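Local coordinates for protein MmeI (Methylophilus methylotrophus, PDB 5HR4) that is a Type IIL restriction-modification enzyme that binds DNA and probably methylates adenine at N6, using S-adenosyl-L-methionine as methyl donor, at residues F195-E200 against L285-I290; Y642-T647 against F737-P742; R674-G679 against R688-L693. One frame throughout, in Å; residues are numbered along the deposited sequence.

Contact 1 (F195-E200 against L285-I290). With CA (calcium ion), chain G.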
loop_
_atom_site.group_PDB
_atom_site.type_symbol
_atom_site.label_atom_id
_atom_site.label_comp_id
_atom_site.label_asym_id
_atom_site.label_seq_id
_atom_site.Cartn_x
_atom_site.Cartn_y
_atom_site.Cartn_z
ATOM N N PHE A 195 16.918 19.787 -14.021
ATOM C CA PHE A 195 17.388 20.990 -13.346
ATOM C C PHE A 195 17.472 22.150 -14.322
ATOM O O PHE A 195 17.104 23.278 -13.991
ATOM C CB PHE A 195 18.738 20.730 -12.689
ATOM C CG PHE A 195 19.379 21.957 -12.121
ATOM C CD1 PHE A 195 20.123 22.802 -12.924
ATOM C CD2 PHE A 195 19.251 22.256 -10.780
ATOM C CE1 PHE A 195 20.706 23.922 -12.415
ATOM C CE2 PHE A 195 19.842 23.381 -10.254
ATOM C CZ PHE A 195 20.574 24.219 -11.072
ATOM N N CYS A 196 17.942 21.899 -15.535
ATOM C CA CYS A 196 18.001 22.991 -16.497
ATOM C C CYS A 196 16.603 23.512 -16.825
ATOM O O CYS A 196 16.409 24.727 -16.956
ATOM C CB CYS A 196 18.748 22.549 -17.754
ATOM S SG CYS A 196 20.522 22.344 -17.474
ATOM N N LEU A 197 15.611 22.619 -16.953
ATOM C CA LEU A 197 14.271 23.092 -17.280
ATOM C C LEU A 197 13.721 23.964 -16.162
ATOM O O LEU A 197 13.140 25.021 -16.418
ATOM C CB LEU A 197 13.339 21.917 -17.566
ATOM C CG LEU A 197 13.705 21.150 -18.832
ATOM C CD1 LEU A 197 12.979 19.843 -18.865
ATOM C CD2 LEU A 197 13.376 21.972 -20.059
ATOM N N PHE A 198 13.945 23.562 -14.914
ATOM C CA PHE A 198 13.534 24.386 -13.785
ATOM C C PHE A 198 14.319 25.697 -13.734
ATOM O O PHE A 198 13.765 26.751 -13.382
ATOM C CB PHE A 198 13.711 23.591 -12.491
ATOM C CG PHE A 198 13.490 24.396 -11.246
ATOM C CD1 PHE A 198 12.202 24.617 -10.769
ATOM C CD2 PHE A 198 14.568 24.937 -10.547
ATOM C CE1 PHE A 198 11.983 25.350 -9.596
ATOM C CE2 PHE A 198 14.366 25.665 -9.386
ATOM C CZ PHE A 198 13.064 25.878 -8.906
ATOM N N ALA A 199 15.605 25.656 -14.095
ATOM C CA ALA A 199 16.478 26.800 -13.861
ATOM C C ALA A 199 16.165 27.959 -14.796
ATOM O O ALA A 199 16.256 29.126 -14.387
ATOM C CB ALA A 199 17.945 26.394 -13.995
ATOM N N GLU A 200 15.821 27.682 -16.057
ATOM C CA GLU A 200 15.587 28.802 -16.966
ATOM C C GLU A 200 14.265 29.507 -16.676
ATOM O O GLU A 200 14.090 30.665 -17.079
ATOM C CB GLU A 200 15.636 28.350 -18.424
ATOM C CG GLU A 200 14.557 27.378 -18.844
ATOM C CD GLU A 200 14.735 26.963 -20.307
ATOM O OE1 GLU A 200 15.454 27.709 -21.020
ATOM O OE2 GLU A 200 14.166 25.918 -20.742
ATOM N N LEU A 285 7.132 24.960 -21.421
ATOM C CA LEU A 285 6.306 25.002 -20.224
ATOM C C LEU A 285 7.032 25.739 -19.096
ATOM O O LEU A 285 8.232 26.019 -19.161
ATOM C CB LEU A 285 5.936 23.592 -19.785
ATOM C CG LEU A 285 5.300 22.724 -20.871
ATOM C CD1 LEU A 285 5.011 21.323 -20.353
ATOM C CD2 LEU A 285 4.040 23.366 -21.406
ATOM N N ASP A 286 6.286 26.056 -18.042
ATOM C CA ASP A 286 6.831 26.730 -16.869
ATOM C C ASP A 286 7.049 25.676 -15.787
ATOM O O ASP A 286 6.088 25.106 -15.262
ATOM C CB ASP A 286 5.892 27.842 -16.399
ATOM C CG ASP A 286 6.504 28.720 -15.314
ATOM O OD1 ASP A 286 7.749 28.743 -15.183
ATOM O OD2 ASP A 286 5.736 29.408 -14.597
ATOM N N TRP A 287 8.309 25.407 -15.465
ATOM C CA TRP A 287 8.653 24.422 -14.446
ATOM C C TRP A 287 8.681 25.019 -13.055
ATOM O O TRP A 287 9.005 24.312 -12.093
ATOM C CB TRP A 287 9.998 23.765 -14.794
ATOM C CG TRP A 287 9.807 22.973 -16.011
ATOM C CD1 TRP A 287 9.697 23.453 -17.274
ATOM C CD2 TRP A 287 9.568 21.571 -16.086
ATOM N NE1 TRP A 287 9.441 22.432 -18.146
ATOM C CE2 TRP A 287 9.366 21.259 -17.443
ATOM C CE3 TRP A 287 9.538 20.540 -15.144
ATOM C CZ2 TRP A 287 9.141 19.952 -17.890
ATOM C CZ3 TRP A 287 9.312 19.249 -15.584
ATOM C CH2 TRP A 287 9.112 18.967 -16.946
ATOM N N SER A 288 8.278 26.284 -12.931
ATOM C CA SER A 288 8.486 27.037 -11.704
ATOM C C SER A 288 7.805 26.382 -10.509
ATOM O O SER A 288 8.390 26.305 -9.421
ATOM C CB SER A 288 7.987 28.461 -11.891
ATOM O OG SER A 288 8.571 29.270 -10.905
ATOM N N ARG A 289 6.575 25.893 -10.693
ATOM C CA ARG A 289 5.787 25.328 -9.594
ATOM C C ARG A 289 5.749 23.810 -9.756
ATOM O O ARG A 289 4.721 23.211 -10.073
ATOM C CB ARG A 289 4.374 25.922 -9.574
ATOM C CG ARG A 289 4.290 27.430 -9.474
ATOM C CD ARG A 289 4.454 27.899 -8.040
ATOM N NE ARG A 289 4.274 29.346 -7.914
ATOM C CZ ARG A 289 4.708 30.074 -6.887
ATOM N NH1 ARG A 289 5.355 29.490 -5.888
ATOM N NH2 ARG A 289 4.511 31.387 -6.864
ATOM N N ILE A 290 6.899 23.183 -9.549
ATOM C CA ILE A 290 7.025 21.736 -9.666
ATOM C C ILE A 290 6.803 21.135 -8.289
ATOM O O ILE A 290 7.324 21.636 -7.289
ATOM C CB ILE A 290 8.393 21.323 -10.249
ATOM C CG1 ILE A 290 8.506 19.793 -10.303
ATOM C CG2 ILE A 290 9.561 21.923 -9.448
ATOM C CD1 ILE A 290 9.636 19.266 -11.184
HETATM CA CA CA G . 10.043 27.239 -19.634
HETATM O O HOH W 1 11.655 28.342 -21.039
#
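Leu197 lies over one face of the Trp287 indole, its CB 3.8 Å from the centroid of the five-membered ring and almost on the ring normal, a CH-pi contact. CD1 of the same leucine reaches on over the six-membered half, 4.0 Å from Trp287 CZ2. The Phe198 ring is met at its edge instead: Trp287 O lies in the ring plane, 3.5 Å from Phe198 CD1, and Ser288 O sits beside CE1. Ile290 CG2 approaches that ring obliquely, 4.0 Å from Phe198 CD1. Phe198 CG is anti to its backbone N (chi1 172°), while Trp287 CG is anti to its carbonyl carbon (chi1 -67°), which lays the indole alongside Leu197. No hydrogen bond joins the two segments, so the helix and loop meet through apolar contact and ring edges. NE1 of the indole donates to Leu282 O, and the backbone N of Trp287 ties the loop to Asp201 OD2. That carboxylate oxygen also binds calcium, together with Leu285 O at 2.2 Å from the ion, Cys283 O, Gln158 OE1 and a water. Carbonyl, carboxylate and water oxygens around one ion are characteristic of a protein calcium site.

Contact 2 (Y642-T647 against F737-P742). With nucleotides of chain B; nucleotides of chain C.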
loop_
_atom_site.group_PDB
_atom_site.type_symbol
_atom_site.label_atom_id
_atom_site.label_comp_id
_atom_site.label_asym_id
_atom_site.label_seq_id
_atom_site.Cartn_x
_atom_site.Cartn_y
_atom_site.Cartn_z
ATOM N N TYR A 642 -12.704 -26.617 3.567
ATOM C CA TYR A 642 -12.443 -25.719 2.447
ATOM C C TYR A 642 -13.065 -26.292 1.175
ATOM O O TYR A 642 -12.979 -27.498 0.918
ATOM C CB TYR A 642 -10.924 -25.550 2.291
ATOM C CG TYR A 642 -10.437 -24.460 1.347
ATOM C CD1 TYR A 642 -10.860 -23.149 1.498
ATOM C CD2 TYR A 642 -9.520 -24.734 0.335
ATOM C CE1 TYR A 642 -10.416 -22.144 0.661
ATOM C CE2 TYR A 642 -9.073 -23.734 -0.516
ATOM C CZ TYR A 642 -9.519 -22.434 -0.344
ATOM O OH TYR A 642 -9.087 -21.396 -1.164
ATOM N N GLY A 643 -13.687 -25.428 0.376
ATOM C CA GLY A 643 -14.313 -25.867 -0.860
ATOM C C GLY A 643 -13.311 -26.459 -1.849
ATOM O O GLY A 643 -12.092 -26.295 -1.733
ATOM N N ASN A 644 -13.857 -27.164 -2.853
ATOM C CA ASN A 644 -13.039 -27.829 -3.864
ATOM C C ASN A 644 -12.399 -26.808 -4.799
ATOM O O ASN A 644 -13.079 -25.923 -5.322
ATOM C CB ASN A 644 -13.874 -28.816 -4.694
ATOM C CG ASN A 644 -14.953 -29.510 -3.884
ATOM O OD1 ASN A 644 -14.711 -30.528 -3.231
ATOM N ND2 ASN A 644 -16.161 -28.963 -3.934
ATOM N N LYS A 645 -11.095 -26.966 -5.047
ATOM C CA LYS A 645 -10.304 -26.054 -5.866
ATOM C C LYS A 645 -9.978 -26.717 -7.194
ATOM O O LYS A 645 -9.329 -27.775 -7.210
ATOM C CB LYS A 645 -9.023 -25.670 -5.126
ATOM C CG LYS A 645 -8.006 -24.910 -5.924
ATOM C CD LYS A 645 -6.865 -24.430 -5.014
ATOM C CE LYS A 645 -5.650 -23.998 -5.855
ATOM N NZ LYS A 645 -4.465 -23.507 -5.092
ATOM N N PRO A 646 -10.407 -26.153 -8.319
ATOM C CA PRO A 646 -10.337 -26.897 -9.592
ATOM C C PRO A 646 -8.988 -26.849 -10.302
ATOM O O PRO A 646 -8.567 -27.849 -10.902
ATOM C CB PRO A 646 -11.416 -26.213 -10.438
ATOM C CG PRO A 646 -11.456 -24.797 -9.887
ATOM C CD PRO A 646 -11.300 -24.984 -8.403
ATOM N N THR A 647 -8.328 -25.693 -10.253
ATOM C CA THR A 647 -7.146 -25.388 -11.064
ATOM C C THR A 647 -7.288 -25.920 -12.483
ATOM O O THR A 647 -6.556 -26.808 -12.912
ATOM C CB THR A 647 -5.873 -25.938 -10.432
ATOM O OG1 THR A 647 -5.858 -25.648 -9.027
ATOM C CG2 THR A 647 -4.663 -25.282 -11.075
ATOM N N PHE A 737 -8.046 -30.225 -8.482
ATOM C CA PHE A 737 -6.765 -30.174 -7.789
ATOM C C PHE A 737 -6.907 -30.499 -6.305
ATOM O O PHE A 737 -6.157 -31.318 -5.768
ATOM C CB PHE A 737 -6.136 -28.804 -7.989
ATOM C CG PHE A 737 -4.933 -28.564 -7.145
ATOM C CD1 PHE A 737 -5.036 -27.856 -5.964
ATOM C CD2 PHE A 737 -3.687 -29.019 -7.546
ATOM C CE1 PHE A 737 -3.922 -27.616 -5.191
ATOM C CE2 PHE A 737 -2.552 -28.785 -6.767
ATOM C CZ PHE A 737 -2.670 -28.082 -5.594
ATOM N N TYR A 738 -7.823 -29.833 -5.602
ATOM C CA TYR A 738 -8.160 -30.220 -4.239
ATOM C C TYR A 738 -9.640 -30.562 -4.186
ATOM O O TYR A 738 -10.471 -29.800 -4.688
ATOM C CB TYR A 738 -7.827 -29.122 -3.233
ATOM C CG TYR A 738 -8.199 -29.465 -1.800
ATOM C CD1 TYR A 738 -7.546 -30.486 -1.117
ATOM C CD2 TYR A 738 -9.201 -28.755 -1.124
ATOM C CE1 TYR A 738 -7.879 -30.800 0.199
ATOM C CE2 TYR A 738 -9.548 -29.059 0.201
ATOM C CZ TYR A 738 -8.876 -30.076 0.853
ATOM O OH TYR A 738 -9.202 -30.400 2.149
ATOM N N ILE A 739 -9.956 -31.717 -3.604
ATOM C CA ILE A 739 -11.315 -32.242 -3.537
ATOM C C ILE A 739 -11.674 -32.414 -2.070
ATOM O O ILE A 739 -10.910 -33.012 -1.300
ATOM C CB ILE A 739 -11.469 -33.577 -4.300
ATOM C CG1 ILE A 739 -11.327 -33.375 -5.811
ATOM C CG2 ILE A 739 -12.819 -34.195 -4.031
ATOM C CD1 ILE A 739 -11.732 -34.596 -6.629
ATOM N N SER A 740 -12.825 -31.873 -1.682
ATOM C CA SER A 740 -13.296 -31.958 -0.314
ATOM C C SER A 740 -14.750 -32.362 -0.209
ATOM O O SER A 740 -15.191 -32.684 0.897
ATOM C CB SER A 740 -13.111 -30.615 0.402
ATOM O OG SER A 740 -13.727 -29.577 -0.338
ATOM N N GLN A 741 -15.501 -32.362 -1.319
ATOM C CA GLN A 741 -16.929 -32.655 -1.403
ATOM C C GLN A 741 -17.384 -33.645 -0.340
ATOM O O GLN A 741 -16.800 -34.724 -0.204
ATOM C CB GLN A 741 -17.272 -33.200 -2.790
ATOM C CG GLN A 741 -18.752 -33.329 -3.068
ATOM C CD GLN A 741 -19.459 -31.999 -2.967
ATOM O OE1 GLN A 741 -18.823 -30.946 -3.015
ATOM N NE2 GLN A 741 -20.780 -32.035 -2.809
ATOM N N PRO A 742 -18.395 -33.304 0.445
ATOM C CA PRO A 742 -18.921 -34.231 1.454
ATOM C C PRO A 742 -19.932 -35.197 0.844
ATOM O O PRO A 742 -20.268 -35.128 -0.338
ATOM C CB PRO A 742 -19.589 -33.308 2.475
ATOM C CG PRO A 742 -19.444 -31.887 1.922
ATOM C CD PRO A 742 -19.046 -31.987 0.497
ATOM P P DT B 3 -7.937 -26.041 5.511
ATOM O OP1 DT B 3 -7.615 -25.090 6.605
ATOM O OP2 DT B 3 -8.924 -27.088 5.837
ATOM O "O5'" DT B 3 -8.366 -25.249 4.167
ATOM C "C5'" DT B 3 -8.091 -23.836 3.982
ATOM C "C4'" DT B 3 -6.608 -23.516 4.036
ATOM O "O4'" DT B 3 -5.886 -24.253 2.999
ATOM C "C3'" DT B 3 -6.269 -22.038 3.798
ATOM O "O3'" DT B 3 -5.166 -21.658 4.608
ATOM C "C2'" DT B 3 -5.865 -22.044 2.323
ATOM C "C1'" DT B 3 -5.080 -23.336 2.284
ATOM N N1 DT B 3 -4.843 -23.859 0.928
ATOM C C2 DT B 3 -3.729 -23.451 0.231
ATOM O O2 DT B 3 -2.928 -22.653 0.666
ATOM N N3 DT B 3 -3.591 -24.011 -1.010
ATOM C C4 DT B 3 -4.428 -24.942 -1.609
ATOM O O4 DT B 3 -4.217 -25.390 -2.734
ATOM C C5 DT B 3 -5.570 -25.336 -0.820
ATOM C C7 DT B 3 -6.557 -26.320 -1.365
ATOM C C6 DT B 3 -5.719 -24.783 0.398
ATOM P P DG C 9 -7.908 -21.428 -12.113
ATOM O OP1 DG C 9 -7.664 -21.468 -13.564
ATOM O OP2 DG C 9 -8.755 -22.382 -11.362
ATOM O "O5'" DG C 9 -6.508 -21.356 -11.358
ATOM C "C5'" DG C 9 -5.487 -20.583 -11.896
ATOM C "C4'" DG C 9 -4.421 -20.340 -10.862
ATOM O "O4'" DG C 9 -5.003 -19.754 -9.664
ATOM C "C3'" DG C 9 -3.699 -21.589 -10.375
ATOM O "O3'" DG C 9 -2.398 -21.215 -10.041
ATOM C "C2'" DG C 9 -4.478 -21.933 -9.121
ATOM C "C1'" DG C 9 -4.609 -20.538 -8.566
ATOM N N9 DG C 9 -5.579 -20.411 -7.508
ATOM C C8 DG C 9 -6.749 -21.123 -7.336
ATOM N N7 DG C 9 -7.390 -20.794 -6.264
ATOM C C5 DG C 9 -6.596 -19.785 -5.699
ATOM C C6 DG C 9 -6.772 -19.014 -4.524
ATOM O O6 DG C 9 -7.692 -19.064 -3.702
ATOM N N1 DG C 9 -5.719 -18.123 -4.337
ATOM C C2 DG C 9 -4.650 -17.979 -5.187
ATOM N N2 DG C 9 -3.734 -17.066 -4.867
ATOM N N3 DG C 9 -4.487 -18.682 -6.270
ATOM C C4 DG C 9 -5.489 -19.557 -6.465
ATOM P P DA B 2 -7.300 -32.451 4.182
ATOM O OP1 DA B 2 -7.320 -32.941 5.580
ATOM O OP2 DA B 2 -8.566 -32.464 3.409
ATOM O "O5'" DA B 2 -6.732 -30.938 4.066
ATOM C "C5'" DA B 2 -5.808 -30.416 5.045
ATOM C "C4'" DA B 2 -5.486 -28.935 4.803
ATOM O "O4'" DA B 2 -4.450 -28.788 3.793
ATOM C "C3'" DA B 2 -6.652 -28.037 4.342
ATOM O "O3'" DA B 2 -6.594 -26.808 5.068
ATOM C "C2'" DA B 2 -6.327 -27.811 2.861
ATOM C "C1'" DA B 2 -4.817 -27.722 2.950
ATOM N N9 DA B 2 -4.095 -27.831 1.677
ATOM C C8 DA B 2 -4.374 -28.648 0.613
ATOM N N7 DA B 2 -3.529 -28.515 -0.385
ATOM C C5 DA B 2 -2.629 -27.551 0.066
ATOM C C6 DA B 2 -1.481 -26.951 -0.514
ATOM N N6 DA B 2 -1.020 -27.250 -1.728
ATOM N N1 DA B 2 -0.823 -26.027 0.210
ATOM C C2 DA B 2 -1.277 -25.721 1.420
ATOM N N3 DA B 2 -2.327 -26.210 2.066
ATOM C C4 DA B 2 -2.966 -27.127 1.327
#
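The DNA-reading surface of the target recognition domain is built here, where two loops meet and send side chains to both strands of the duplex. Lys645, fully extended from CG anti to its backbone N, runs alongside Phe737 and donates from NZ to O4 of DT3 of chain B at 3.0 Å and to N7 of a guanine base elsewhere in the DNA. The Phe737 ring turns its edge to that same O4, in plane, with CE1 3.3 Å away. Tyr738 brings its ring obliquely against the DT3 methyl, C7, at 3.6 Å from CG, and its OH donates to OP2 of DA2 of chain B. Behind these groups Lys645 and Tyr738 form a single antiparallel hydrogen-bonded pair, Lys645 N to Tyr738 O at 2.9 Å and Tyr738 N to Lys645 O at 3.0 Å. Opposite Lys645 stand two residues, Phe737 and Tyr738, which makes this a classic beta bulge; both of these consecutive aromatic residues touch the DNA. Asn644 OD1 is gripped by two backbone donors, Ser740 N and Gln741 N, each 2.8 Å away and in the carbonyl plane; the first bond is the straighter (165° against 136°). Ser740 OG donates to Tyr642 O. One face of the Tyr642 ring lies against C5' of DT3, while its OH bonds to N4 of a cytosine base.

Contact 3 (R674-G679 against R688-L693). With nucleotides of chain C.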
loop_
_atom_site.group_PDB
_atom_site.type_symbol
_atom_site.label_atom_id
_atom_site.label_comp_id
_atom_site.label_asym_id
_atom_site.label_seq_id
_atom_site.Cartn_x
_atom_site.Cartn_y
_atom_site.Cartn_z
ATOM N N ARG A 674 -22.728 -31.448 -12.660
ATOM C CA ARG A 674 -23.305 -31.175 -11.357
ATOM C C ARG A 674 -23.242 -29.668 -11.157
ATOM O O ARG A 674 -22.452 -28.978 -11.813
ATOM C CB ARG A 674 -22.566 -31.950 -10.254
ATOM C CG ARG A 674 -22.858 -33.469 -10.169
ATOM C CD ARG A 674 -22.382 -33.948 -8.809
ATOM N NE ARG A 674 -22.731 -35.321 -8.457
ATOM C CZ ARG A 674 -22.170 -35.969 -7.433
ATOM N NH1 ARG A 674 -21.244 -35.364 -6.695
ATOM N NH2 ARG A 674 -22.505 -37.219 -7.152
ATOM N N ARG A 675 -24.107 -29.156 -10.272
ATOM C CA ARG A 675 -24.172 -27.715 -10.020
ATOM C C ARG A 675 -22.913 -27.233 -9.319
ATOM O O ARG A 675 -22.396 -27.891 -8.412
ATOM C CB ARG A 675 -25.389 -27.356 -9.160
ATOM C CG ARG A 675 -26.722 -27.522 -9.863
ATOM C CD ARG A 675 -27.918 -27.369 -8.921
ATOM N NE ARG A 675 -29.131 -27.907 -9.535
ATOM C CZ ARG A 675 -29.864 -27.262 -10.441
ATOM N NH1 ARG A 675 -29.517 -26.043 -10.840
ATOM N NH2 ARG A 675 -30.945 -27.836 -10.951
ATOM N N PHE A 676 -22.439 -26.056 -9.713
ATOM C CA PHE A 676 -21.191 -25.505 -9.198
ATOM C C PHE A 676 -21.480 -24.143 -8.593
ATOM O O PHE A 676 -21.976 -23.254 -9.292
ATOM C CB PHE A 676 -20.179 -25.386 -10.330
ATOM C CG PHE A 676 -18.823 -24.989 -9.901
ATOM C CD1 PHE A 676 -18.014 -25.879 -9.207
ATOM C CD2 PHE A 676 -18.314 -23.752 -10.254
ATOM C CE1 PHE A 676 -16.719 -25.522 -8.837
ATOM C CE2 PHE A 676 -17.024 -23.378 -9.881
ATOM C CZ PHE A 676 -16.222 -24.273 -9.176
ATOM N N VAL A 677 -21.162 -23.972 -7.308
ATOM C CA VAL A 677 -21.420 -22.716 -6.606
ATOM C C VAL A 677 -20.136 -22.199 -5.976
ATOM O O VAL A 677 -19.566 -22.844 -5.086
ATOM C CB VAL A 677 -22.521 -22.867 -5.538
ATOM N N GLY A 678 -19.690 -21.031 -6.437
ATOM C CA GLY A 678 -18.743 -20.218 -5.704
ATOM C C GLY A 678 -19.456 -19.240 -4.789
ATOM O O GLY A 678 -20.674 -19.283 -4.610
ATOM N N GLY A 679 -18.667 -18.355 -4.178
ATOM C CA GLY A 679 -19.255 -17.299 -3.370
ATOM C C GLY A 679 -20.168 -16.409 -4.187
ATOM O O GLY A 679 -21.325 -16.169 -3.816
ATOM N N ARG A 688 -24.261 -22.109 -12.370
ATOM C CA ARG A 688 -22.995 -22.543 -12.941
ATOM C C ARG A 688 -22.882 -24.064 -12.808
ATOM O O ARG A 688 -23.388 -24.657 -11.845
ATOM C CB ARG A 688 -21.826 -21.850 -12.224
ATOM C CG ARG A 688 -20.752 -21.290 -13.110
ATOM C CD ARG A 688 -19.704 -20.565 -12.264
ATOM N NE ARG A 688 -18.458 -20.372 -12.985
ATOM C CZ ARG A 688 -17.333 -19.948 -12.420
ATOM N NH1 ARG A 688 -17.316 -19.681 -11.122
ATOM N NH2 ARG A 688 -16.217 -19.807 -13.144
ATOM N N TRP A 689 -22.181 -24.695 -13.762
ATOM C CA TRP A 689 -22.044 -26.145 -13.788
ATOM C C TRP A 689 -20.584 -26.552 -13.930
ATOM O O TRP A 689 -19.802 -25.889 -14.619
ATOM C CB TRP A 689 -22.841 -26.745 -14.942
ATOM C CG TRP A 689 -24.295 -26.425 -14.900
ATOM C CD1 TRP A 689 -24.915 -25.345 -15.454
ATOM C CD2 TRP A 689 -25.322 -27.198 -14.266
ATOM N NE1 TRP A 689 -26.262 -25.395 -15.205
ATOM C CE2 TRP A 689 -26.539 -26.521 -14.474
ATOM C CE3 TRP A 689 -25.330 -28.401 -13.544
ATOM C CZ2 TRP A 689 -27.760 -27.002 -13.983
ATOM C CZ3 TRP A 689 -26.547 -28.884 -13.058
ATOM C CH2 TRP A 689 -27.743 -28.182 -13.283
ATOM N N CYS A 690 -20.232 -27.684 -13.315
ATOM C CA CYS A 690 -18.935 -28.297 -13.534
ATOM C C CYS A 690 -19.086 -29.729 -14.033
ATOM O O CYS A 690 -20.071 -30.405 -13.727
ATOM C CB CYS A 690 -18.089 -28.298 -12.257
ATOM S SG CYS A 690 -18.705 -29.345 -10.893
ATOM N N LEU A 691 -18.099 -30.175 -14.825
ATOM C CA LEU A 691 -17.873 -31.589 -15.111
ATOM C C LEU A 691 -17.246 -32.233 -13.886
ATOM O O LEU A 691 -16.084 -31.960 -13.576
ATOM C CB LEU A 691 -16.935 -31.754 -16.299
ATOM C CG LEU A 691 -17.508 -32.173 -17.650
ATOM C CD1 LEU A 691 -18.600 -33.212 -17.493
ATOM C CD2 LEU A 691 -18.064 -30.957 -18.281
ATOM N N TRP A 692 -17.984 -33.100 -13.190
ATOM C CA TRP A 692 -17.488 -33.708 -11.951
ATOM C C TRP A 692 -17.100 -35.158 -12.236
ATOM O O TRP A 692 -17.960 -36.040 -12.332
ATOM C CB TRP A 692 -18.515 -33.606 -10.830
ATOM C CG TRP A 692 -17.997 -34.107 -9.533
ATOM C CD1 TRP A 692 -18.318 -35.282 -8.918
ATOM C CD2 TRP A 692 -17.041 -33.460 -8.690
ATOM N NE1 TRP A 692 -17.630 -35.404 -7.734
ATOM C CE2 TRP A 692 -16.836 -34.296 -7.571
ATOM C CE3 TRP A 692 -16.349 -32.245 -8.762
ATOM C CZ2 TRP A 692 -15.963 -33.959 -6.537
ATOM C CZ3 TRP A 692 -15.483 -31.908 -7.733
ATOM C CH2 TRP A 692 -15.299 -32.766 -6.634
ATOM N N LEU A 693 -15.790 -35.404 -12.326
ATOM C CA LEU A 693 -15.242 -36.674 -12.787
ATOM C C LEU A 693 -14.589 -37.505 -11.693
ATOM O O LEU A 693 -14.103 -38.603 -11.990
ATOM C CB LEU A 693 -14.234 -36.420 -13.904
ATOM C CG LEU A 693 -14.883 -35.607 -15.019
ATOM C CD1 LEU A 693 -13.854 -35.096 -15.985
ATOM C CD2 LEU A 693 -15.917 -36.460 -15.731
ATOM P P DC C 8 -13.730 -18.723 -11.112
ATOM O OP1 DC C 8 -14.041 -18.590 -12.551
ATOM O OP2 DC C 8 -14.321 -19.729 -10.207
ATOM O "O5'" DC C 8 -12.150 -18.845 -10.915
ATOM C "C5'" DC C 8 -11.289 -18.074 -11.712
ATOM C "C4'" DC C 8 -9.869 -18.237 -11.235
ATOM O "O4'" DC C 8 -9.684 -17.526 -9.996
ATOM C "C3'" DC C 8 -9.441 -19.675 -10.981
ATOM O "O3'" DC C 8 -8.511 -19.961 -11.936
ATOM C "C2'" DC C 8 -8.809 -19.662 -9.559
ATOM C "C1'" DC C 8 -8.708 -18.173 -9.219
ATOM N N1 DC C 8 -9.020 -17.803 -7.815
ATOM C C2 DC C 8 -8.175 -16.898 -7.131
ATOM O O2 DC C 8 -7.127 -16.502 -7.690
ATOM N N3 DC C 8 -8.508 -16.510 -5.862
ATOM C C4 DC C 8 -9.651 -16.951 -5.302
ATOM N N4 DC C 8 -9.954 -16.535 -4.046
ATOM C C5 DC C 8 -10.527 -17.856 -6.001
ATOM C C6 DC C 8 -10.178 -18.238 -7.246
ATOM P P DT C 7 -15.970 -15.457 -5.518
ATOM O OP1 DT C 7 -16.940 -16.566 -5.605
ATOM O OP2 DT C 7 -15.081 -15.369 -4.338
ATOM O "O5'" DT C 7 -15.105 -15.465 -6.834
ATOM C "C5'" DT C 7 -15.758 -15.132 -8.049
ATOM C "C4'" DT C 7 -14.892 -15.480 -9.246
ATOM O "O4'" DT C 7 -13.725 -14.624 -9.254
ATOM C "C3'" DT C 7 -14.338 -16.909 -9.291
ATOM O "O3'" DT C 7 -14.112 -17.233 -10.637
ATOM C "C2'" DT C 7 -13.028 -16.734 -8.543
ATOM C "C1'" DT C 7 -12.564 -15.417 -9.144
ATOM N N1 DT C 7 -11.628 -14.680 -8.319
ATOM C C2 DT C 7 -10.402 -14.337 -8.843
ATOM O O2 DT C 7 -10.049 -14.650 -9.965
ATOM N N3 DT C 7 -9.603 -13.612 -8.001
ATOM C C4 DT C 7 -9.915 -13.195 -6.721
ATOM O O4 DT C 7 -9.134 -12.546 -6.037
ATOM C C5 DT C 7 -11.231 -13.576 -6.245
ATOM C C7 DT C 7 -11.679 -13.187 -4.879
ATOM C C6 DT C 7 -12.015 -14.288 -7.061
#
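Arg675 and Trp689 both hold CG anti to the carbonyl carbon (chi1 -69° and -58°), and the arginine then runs extended to NE, so the two lie side by side. They sit on neighbouring antiparallel strands of a mixed four-stranded sheet, linked by the short helix 679-683. Trp689 CH2 stands over the centre of the Arg675 guanidinium face, planes 42° apart, and Arg675 CG lies over the indole, 3.5 Å from CZ3. Trp689 NE1 donates to Asp656 OD1; an alanine in place of Trp689 would lose that bond and the ring, and would probably leave the arginine less well held. Arg674 and Cys690 pair through two backbone bonds of 3.0 Å, Arg674 N to Cys690 O and Cys690 N to Arg674 O. Phe676 N adds a third, to Arg688 O, and its ring edge meets Arg688 NH1. Beyond that ring Arg688 grips one phosphate with two bonds, NH1 to OP2 of DC8 of chain C at 3.1 Å and NH2 to OP1 at 2.6 Å.

From the N terminus, contact 1 comes first: it closes a loop of 84 residues, helices and turns without a strand, bringing the last turns of helix 183-200 to the segment leading into helix 292-301. The chain then passes through the nine-stranded sheet of the methyltransferase domain before contact 2 opens at Tyr642. Contact 3 opens and closes within that second loop, across only eight intervening residues, and the chain returns at Phe737 to complete contact 2. These two lie about 11 Å apart between centres and touch, Trp692 packing on Ile739 and Gln741, so one DNA-reading loop, 737-742, packs against the residue that follows strand 688-691 of the mixed sheet. The centre of contact 1 is about 60 Å from that of contact 2 and about 61 Å from that of contact 3.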